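Local coordinates for protein fatty acid synthase 1, isoform A (Drosophila melanogaster, PDB 6FN6) that probably makes long-chain saturated fatty acids from acetyl-CoA and malonyl-CoA using NADPH, this piece being its dehydratase, enoylreductase and ketoreductase region, at residues C690-V695 against G861-L866; T766-L771 against Q794-C799; R805-G810 against H832-D837. All coordinates share one frame; numbering follows the deposited sequence.

Contact 1. Residues C690-V695 against G861-L866; sequences CVYSTV and GAVVPL
Tyr692 and Val863 run past each other in opposite directions, so that the methyl-bearing end of the valine lies on the tyrosine ring. Val863 CG1 sits 3.5 Å from the centroid of the Tyr692 ring and only 7° off its normal, a CH-pi contact over the middle of the face. The valine's first torsion explains this placing: CG1 is anti to its own backbone N (chi1 -180°), which leaves the second branch to follow the ring toward the rim, Val863 CG2 lying 3.8 Å from Tyr692 CD1. At the far end of the ring, Tyr692 OH donates a hydrogen bond to Val864 O at 2.8 Å. The hydroxyl lies in the plane of that carbonyl and on a lone pair, with a C=O...O angle of 122°, which holds the hydroxyl end of the ring against the 861-866 backbone. Residues 690-695 belong to helix 689-702, which leads into the first strand of the Rossmann-type nucleotide-binding domain of the enoylreductase, whose sequence matches the zinc-binding dehydrogenase family. Residues 861-866 form the link from helix 844-860 to strand 868-872, Gly861 leaving the helix with positive phi; the contact thus ties the way into this domain to the way out of it. Leu866 CD1 approaches the ring obliquely, 4.0 Å from Tyr692 CE2, and also meets Val691 CG2 at 4.3 Å, one methyl serving both helix residues. Helix 719-731 packs on Tyr692 through Ala723 and Val727, and Ser726 OG of that helix bonds to Ala862 O.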
# COMPACT_ATOMS: atom_id res chain seq x y z
N CYS A 690 -7.15 29.16 -5.75
CA CYS A 690 -7.10 27.80 -5.23
C CYS A 690 -6.34 26.83 -6.12
O CYS A 690 -5.41 26.16 -5.67
CB CYS A 690 -8.51 27.27 -5.00
SG CYS A 690 -9.26 27.90 -3.49
N VAL A 691 -6.76 26.72 -7.38
CA VAL A 691 -6.18 25.72 -8.28
C VAL A 691 -4.68 25.95 -8.46
O VAL A 691 -3.92 25.00 -8.55
CB VAL A 691 -6.89 25.71 -9.65
CG1 VAL A 691 -8.33 25.23 -9.49
CG2 VAL A 691 -6.84 27.08 -10.31
N TYR A 692 -4.26 27.21 -8.48
CA TYR A 692 -2.85 27.52 -8.71
C TYR A 692 -2.03 27.41 -7.43
O TYR A 692 -0.88 26.98 -7.46
CB TYR A 692 -2.69 28.90 -9.33
CG TYR A 692 -2.87 28.90 -10.82
CD1 TYR A 692 -1.86 28.45 -11.66
CD2 TYR A 692 -4.05 29.33 -11.41
CE1 TYR A 692 -2.02 28.43 -13.03
CE2 TYR A 692 -4.22 29.32 -12.78
CZ TYR A 692 -3.20 28.87 -13.59
OH TYR A 692 -3.36 28.86 -14.95
N SER A 693 -2.61 27.81 -6.30
CA SER A 693 -1.96 27.59 -5.02
C SER A 693 -1.74 26.09 -4.82
O SER A 693 -0.72 25.67 -4.27
CB SER A 693 -2.80 28.16 -3.88
OG SER A 693 -2.90 29.57 -3.99
N THR A 694 -2.70 25.30 -5.27
CA THR A 694 -2.60 23.85 -5.19
C THR A 694 -1.49 23.34 -6.09
O THR A 694 -0.65 22.54 -5.67
CB THR A 694 -3.93 23.18 -5.59
OG1 THR A 694 -4.99 23.68 -4.77
CG2 THR A 694 -3.85 21.66 -5.43
N VAL A 695 -1.49 23.80 -7.34
CA VAL A 695 -0.54 23.34 -8.34
C VAL A 695 0.88 23.63 -7.88
O VAL A 695 1.78 22.79 -8.02
CB VAL A 695 -0.83 23.97 -9.71
CG1 VAL A 695 0.39 23.91 -10.62
CG2 VAL A 695 -2.01 23.29 -10.38
N GLY A 861 3.36 34.55 -17.02
CA GLY A 861 2.37 34.09 -17.98
C GLY A 861 1.97 32.64 -17.77
O GLY A 861 1.13 32.11 -18.50
N ALA A 862 2.57 31.99 -16.78
CA ALA A 862 2.25 30.60 -16.48
C ALA A 862 0.85 30.50 -15.86
O ALA A 862 0.14 29.51 -16.07
CB ALA A 862 3.28 30.01 -15.54
N VAL A 863 0.47 31.52 -15.09
CA VAL A 863 -0.84 31.55 -14.46
C VAL A 863 -1.84 32.25 -15.37
O VAL A 863 -1.76 33.46 -15.58
CB VAL A 863 -0.77 32.24 -13.08
CG1 VAL A 863 -2.14 32.27 -12.42
CG2 VAL A 863 0.24 31.55 -12.19
N VAL A 864 -2.77 31.48 -15.92
CA VAL A 864 -3.82 32.01 -16.78
C VAL A 864 -5.18 31.77 -16.13
O VAL A 864 -5.42 30.70 -15.57
CB VAL A 864 -3.75 31.37 -18.18
CG1 VAL A 864 -4.86 31.91 -19.09
CG2 VAL A 864 -2.40 31.63 -18.81
N PRO A 865 -6.09 32.76 -16.20
CA PRO A 865 -7.42 32.47 -15.66
C PRO A 865 -8.12 31.38 -16.46
O PRO A 865 -7.86 31.23 -17.65
CB PRO A 865 -8.14 33.81 -15.77
CG PRO A 865 -7.43 34.54 -16.86
CD PRO A 865 -6.00 34.12 -16.74
N LEU A 866 -9.00 30.63 -15.80
CA LEU A 866 -9.68 29.51 -16.44
C LEU A 866 -10.97 29.96 -17.13
O LEU A 866 -11.48 31.04 -16.85
CB LEU A 866 -10.01 28.44 -15.40
CG LEU A 866 -8.88 27.50 -14.97
CD1 LEU A 866 -7.72 28.25 -14.35
CD2 LEU A 866 -9.43 26.47 -14.00

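Contact 2. Residues T766-L771 against Q794-C799; sequences TSFEQL and QASIRC
Ala795 presents its methyl to residues 766-771 where the CA atoms of the two segments come nearest, 6.0 Å between Glu769 CA and Ala795 CA. Three groups gather round it: Ala795 CB is 4.1 Å from Phe768 CZ, and it also meets Thr766 CG2 and Glu769 OE1. The phenyl ring of Phe768 is met at its edge by Cys799 SG, which lies 5.3 Å from the ring centroid and 76° off the normal, a sulfur-aromatic contact. Ser796 OG lies 3.4 Å from Phe768 CZ, its polar needs met by Lys792 O and His714 NE2. This buried part joins two consecutive helices, 768-775 and 791-797, of the Rossmann-type domain, with parallel strand 781-786 between them in sequence. Toward the partly exposed Arg798 the contact turns to charge. The buried Glu769 reaches it with CG anti to the backbone N and an extended chain beyond, and Arg798 NH1 gives Glu769 OE1 a hydrogen bond of 2.6 Å within a salt bridge. The bond is bent (N-H...O 134°) and meets OE1 on the syn side, somewhat out of the carboxylate plane, which is turned 31° from the guanidinium. Arg798 NH2 has a weak, long ion pair with Glu197 of the second subunit.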
# COMPACT_ATOMS: atom_id res chain seq x y z
N THR A 766 -8.20 2.53 -17.38
CA THR A 766 -6.78 2.39 -17.04
C THR A 766 -5.87 2.39 -18.27
O THR A 766 -4.67 2.17 -18.15
CB THR A 766 -6.52 1.10 -16.24
OG1 THR A 766 -7.06 -0.02 -16.96
CG2 THR A 766 -7.16 1.18 -14.88
N SER A 767 -6.46 2.62 -19.45
CA SER A 767 -5.71 2.53 -20.70
C SER A 767 -4.48 3.43 -20.71
O SER A 767 -3.49 3.12 -21.38
CB SER A 767 -6.61 2.88 -21.89
OG SER A 767 -6.87 4.27 -21.94
N PHE A 768 -4.53 4.53 -19.97
CA PHE A 768 -3.45 5.50 -19.98
C PHE A 768 -2.13 4.90 -19.50
O PHE A 768 -1.06 5.41 -19.82
CB PHE A 768 -3.81 6.72 -19.12
CG PHE A 768 -3.97 6.42 -17.66
CD1 PHE A 768 -2.87 6.36 -16.82
CD2 PHE A 768 -5.23 6.20 -17.12
CE1 PHE A 768 -3.02 6.08 -15.48
CE2 PHE A 768 -5.38 5.93 -15.78
CZ PHE A 768 -4.28 5.87 -14.95
N GLU A 769 -2.21 3.82 -18.73
CA GLU A 769 -1.01 3.13 -18.27
C GLU A 769 -0.19 2.62 -19.45
O GLU A 769 1.02 2.87 -19.53
CB GLU A 769 -1.38 1.98 -17.34
CG GLU A 769 -0.18 1.24 -16.76
CD GLU A 769 -0.59 0.04 -15.92
OE1 GLU A 769 -1.75 0.01 -15.45
OE2 GLU A 769 0.24 -0.87 -15.74
N GLN A 770 -0.84 1.92 -20.36
CA GLN A 770 -0.17 1.38 -21.54
C GLN A 770 0.38 2.52 -22.38
O GLN A 770 1.50 2.45 -22.88
CB GLN A 770 -1.12 0.52 -22.37
CG GLN A 770 -1.44 -0.84 -21.76
CD GLN A 770 -2.30 -0.73 -20.52
OE1 GLN A 770 -3.31 -0.01 -20.51
NE2 GLN A 770 -1.91 -1.43 -19.46
N LEU A 771 -0.42 3.57 -22.53
CA LEU A 771 -0.03 4.72 -23.35
C LEU A 771 1.25 5.36 -22.85
O LEU A 771 2.17 5.62 -23.63
CB LEU A 771 -1.16 5.76 -23.36
CG LEU A 771 -0.94 7.04 -24.18
CD1 LEU A 771 -2.28 7.56 -24.69
CD2 LEU A 771 -0.23 8.12 -23.38
N GLN A 794 -3.59 2.74 -8.67
CA GLN A 794 -2.56 1.71 -8.75
C GLN A 794 -1.96 1.67 -10.15
O GLN A 794 -0.77 1.38 -10.32
CB GLN A 794 -3.13 0.34 -8.37
CG GLN A 794 -3.13 0.06 -6.87
CD GLN A 794 -1.72 -0.14 -6.31
OE1 GLN A 794 -0.73 0.06 -7.01
NE2 GLN A 794 -1.64 -0.53 -5.04
N ALA A 795 -2.78 1.98 -11.16
CA ALA A 795 -2.30 2.04 -12.53
C ALA A 795 -1.38 3.24 -12.70
O ALA A 795 -0.41 3.19 -13.45
CB ALA A 795 -3.47 2.12 -13.50
N SER A 796 -1.70 4.32 -11.99
CA SER A 796 -0.89 5.54 -12.03
C SER A 796 0.44 5.31 -11.34
O SER A 796 1.46 5.89 -11.71
CB SER A 796 -1.63 6.71 -11.38
OG SER A 796 -2.88 6.94 -12.00
N ILE A 797 0.43 4.46 -10.31
CA ILE A 797 1.64 4.08 -9.60
C ILE A 797 2.59 3.37 -10.56
O ILE A 797 3.79 3.65 -10.58
CB ILE A 797 1.31 3.19 -8.38
CG1 ILE A 797 0.64 4.02 -7.29
CG2 ILE A 797 2.56 2.48 -7.86
CD1 ILE A 797 1.56 4.99 -6.58
N ARG A 798 2.05 2.47 -11.37
CA ARG A 798 2.84 1.71 -12.33
C ARG A 798 3.46 2.62 -13.39
O ARG A 798 4.38 2.22 -14.09
CB ARG A 798 1.99 0.63 -12.99
CG ARG A 798 1.44 -0.41 -12.03
CD ARG A 798 0.58 -1.44 -12.74
NE ARG A 798 -0.48 -1.98 -11.89
CZ ARG A 798 -1.78 -1.79 -12.09
NH1 ARG A 798 -2.23 -1.09 -13.12
NH2 ARG A 798 -2.65 -2.33 -11.24
N CYS A 799 2.95 3.84 -13.51
CA CYS A 799 3.50 4.81 -14.46
C CYS A 799 4.72 5.54 -13.91
O CYS A 799 5.42 6.23 -14.64
CB CYS A 799 2.43 5.84 -14.86
SG CYS A 799 1.13 5.20 -15.92

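Contact 3. Residues R805-G810 against H832-D837; sequences RFLEIG and HGILLD
The imidazole of His832 has Phe806 O at its edge, near the ring plane and 3.8 Å from His832 CD2, while Leu807 CD2 comes obliquely to the same ring atom. The two side chains lie side by side and point the same way, Leu807 CD2 standing 3.9 Å from His832 CB. At its other edge, ring nitrogen ND1 of His832 is hydrogen-bonded to Arg702 NE. The Phe806 ring has Glu808 OE1 at its edge, in plane, and meets the ring of Phe831 with the planes about 15° apart. An alanine in place of His832 would probably leave Arg702 NE without its ring-nitrogen partner and open a gap beside Leu807 CD2. Between the backbones a parallel ladder is read from three bonds: His832 N gives to Phe806 O at 2.8 Å, Glu808 N to His832 O at 2.9 Å, and Ile834 N to Glu808 O at 3.1 Å. Just past the strand end, the Ile834 side chain crosses Leu807 obliquely, CD1 of Ile834 lying 3.5 Å from Leu807 CB, while Ile834 CB stands 4.1 Å from Ile809 CG2. Glu808 bends at chi2 (59°), and its OE2 accepts from Gly810 N while OE1 bonds to Asn786 ND2. These are strands 804-808 and 830-833 of the six-stranded parallel Rossmann-type sheet. Helix 689-702 packs on Leu807 and Ile834, helix 791-797 on Phe806 and Glu808, strand 781-786 flanks residues 805-810, and through His832 the sheet runs on, as an antiparallel ladder with a strand of the second subunit.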
# COMPACT_ATOMS: atom_id res chain seq x y z
N ARG A 805 8.07 10.83 -8.12
CA ARG A 805 7.45 11.48 -6.97
C ARG A 805 5.94 11.59 -7.16
O ARG A 805 5.46 12.40 -7.96
CB ARG A 805 8.08 12.85 -6.74
CG ARG A 805 9.56 12.78 -6.41
CD ARG A 805 10.22 14.15 -6.36
NE ARG A 805 10.19 14.86 -7.64
CZ ARG A 805 10.91 14.53 -8.70
NH1 ARG A 805 11.72 13.48 -8.66
NH2 ARG A 805 10.81 15.24 -9.82
N PHE A 806 5.20 10.77 -6.42
CA PHE A 806 3.75 10.71 -6.56
C PHE A 806 3.08 11.80 -5.72
O PHE A 806 3.36 11.95 -4.54
CB PHE A 806 3.24 9.33 -6.14
CG PHE A 806 1.90 8.98 -6.71
CD1 PHE A 806 0.73 9.33 -6.05
CD2 PHE A 806 1.80 8.27 -7.90
CE1 PHE A 806 -0.51 9.00 -6.58
CE2 PHE A 806 0.57 7.93 -8.43
CZ PHE A 806 -0.58 8.30 -7.77
N LEU A 807 2.18 12.54 -6.36
CA LEU A 807 1.53 13.67 -5.72
C LEU A 807 0.02 13.46 -5.67
O LEU A 807 -0.68 13.69 -6.66
CB LEU A 807 1.86 14.96 -6.47
CG LEU A 807 3.34 15.18 -6.76
CD1 LEU A 807 3.55 16.37 -7.69
CD2 LEU A 807 4.12 15.37 -5.46
N GLU A 808 -0.48 13.01 -4.52
CA GLU A 808 -1.90 12.71 -4.39
C GLU A 808 -2.67 13.94 -3.93
O GLU A 808 -2.34 14.55 -2.91
CB GLU A 808 -2.11 11.55 -3.41
CG GLU A 808 -3.55 11.08 -3.30
CD GLU A 808 -4.12 10.62 -4.64
OE1 GLU A 808 -3.41 9.88 -5.35
OE2 GLU A 808 -5.26 11.00 -4.97
N ILE A 809 -3.70 14.30 -4.69
CA ILE A 809 -4.57 15.41 -4.32
C ILE A 809 -6.02 14.95 -4.24
O ILE A 809 -6.93 15.76 -4.07
CB ILE A 809 -4.41 16.59 -5.29
CG1 ILE A 809 -4.68 16.15 -6.73
CG2 ILE A 809 -3.01 17.18 -5.17
CD1 ILE A 809 -4.79 17.30 -7.71
N GLY A 810 -6.23 13.64 -4.38
CA GLY A 810 -7.54 13.04 -4.19
C GLY A 810 -7.74 12.70 -2.72
O GLY A 810 -6.85 12.96 -1.91
N HIS A 832 3.49 11.56 -1.81
CA HIS A 832 3.12 12.79 -1.10
C HIS A 832 1.62 12.96 -0.95
O HIS A 832 0.91 13.15 -1.94
CB HIS A 832 3.69 14.00 -1.84
CG HIS A 832 5.17 14.12 -1.74
ND1 HIS A 832 5.80 14.77 -0.70
CD2 HIS A 832 6.16 13.67 -2.55
CE1 HIS A 832 7.11 14.72 -0.88
NE2 HIS A 832 7.35 14.05 -1.99
N GLY A 833 1.15 12.91 0.29
CA GLY A 833 -0.21 13.32 0.59
C GLY A 833 -0.26 14.83 0.63
O GLY A 833 0.41 15.46 1.45
N ILE A 834 -1.05 15.43 -0.25
CA ILE A 834 -1.07 16.88 -0.40
C ILE A 834 -2.44 17.44 -0.04
O ILE A 834 -3.41 17.28 -0.78
CB ILE A 834 -0.67 17.28 -1.83
CG1 ILE A 834 0.79 16.88 -2.08
CG2 ILE A 834 -0.85 18.78 -2.05
CD1 ILE A 834 1.12 16.72 -3.54
N LEU A 835 -2.50 18.10 1.11
CA LEU A 835 -3.71 18.76 1.56
C LEU A 835 -3.48 20.26 1.66
O LEU A 835 -2.79 20.73 2.56
CB LEU A 835 -4.16 18.22 2.92
CG LEU A 835 -4.70 16.80 3.01
CD1 LEU A 835 -3.64 15.74 2.73
CD2 LEU A 835 -5.34 16.58 4.37
N LEU A 836 -4.07 21.01 0.74
CA LEU A 836 -3.94 22.46 0.75
C LEU A 836 -4.46 23.04 2.06
O LEU A 836 -3.91 24.02 2.57
CB LEU A 836 -4.70 23.08 -0.42
CG LEU A 836 -4.71 24.62 -0.48
CD1 LEU A 836 -3.30 25.20 -0.37
CD2 LEU A 836 -5.37 25.09 -1.76
N ASP A 837 -5.50 22.42 2.61
CA ASP A 837 -6.08 22.87 3.87
C ASP A 837 -5.01 22.97 4.96
O ASP A 837 -4.99 23.92 5.73
CB ASP A 837 -7.19 21.92 4.33
CG ASP A 837 -8.40 21.95 3.40
OD1 ASP A 837 -8.59 22.97 2.70
OD2 ASP A 837 -9.16 20.96 3.39

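Followed from the N terminus, the chain opens contact 1 at helix 689-702 and closes it only at 861-866, after the whole six-stranded parallel sheet has been laid down. Contacts 2 and 3 are nested inside that long loop and come in series: the first closes at 794-799, before the second opens at 805-810. Contact 2 joins successive helices and contact 3 neighbouring strands. The last two touch, Ile797 CD1 lying 3.5 Å from Phe806 CD2, and both reach the second subunit. Contact 3 also meets contact 1, where Leu836 CD2 packs on Thr694, whereas contacts 1 and 2 remain about 16 Å apart at their nearest atoms.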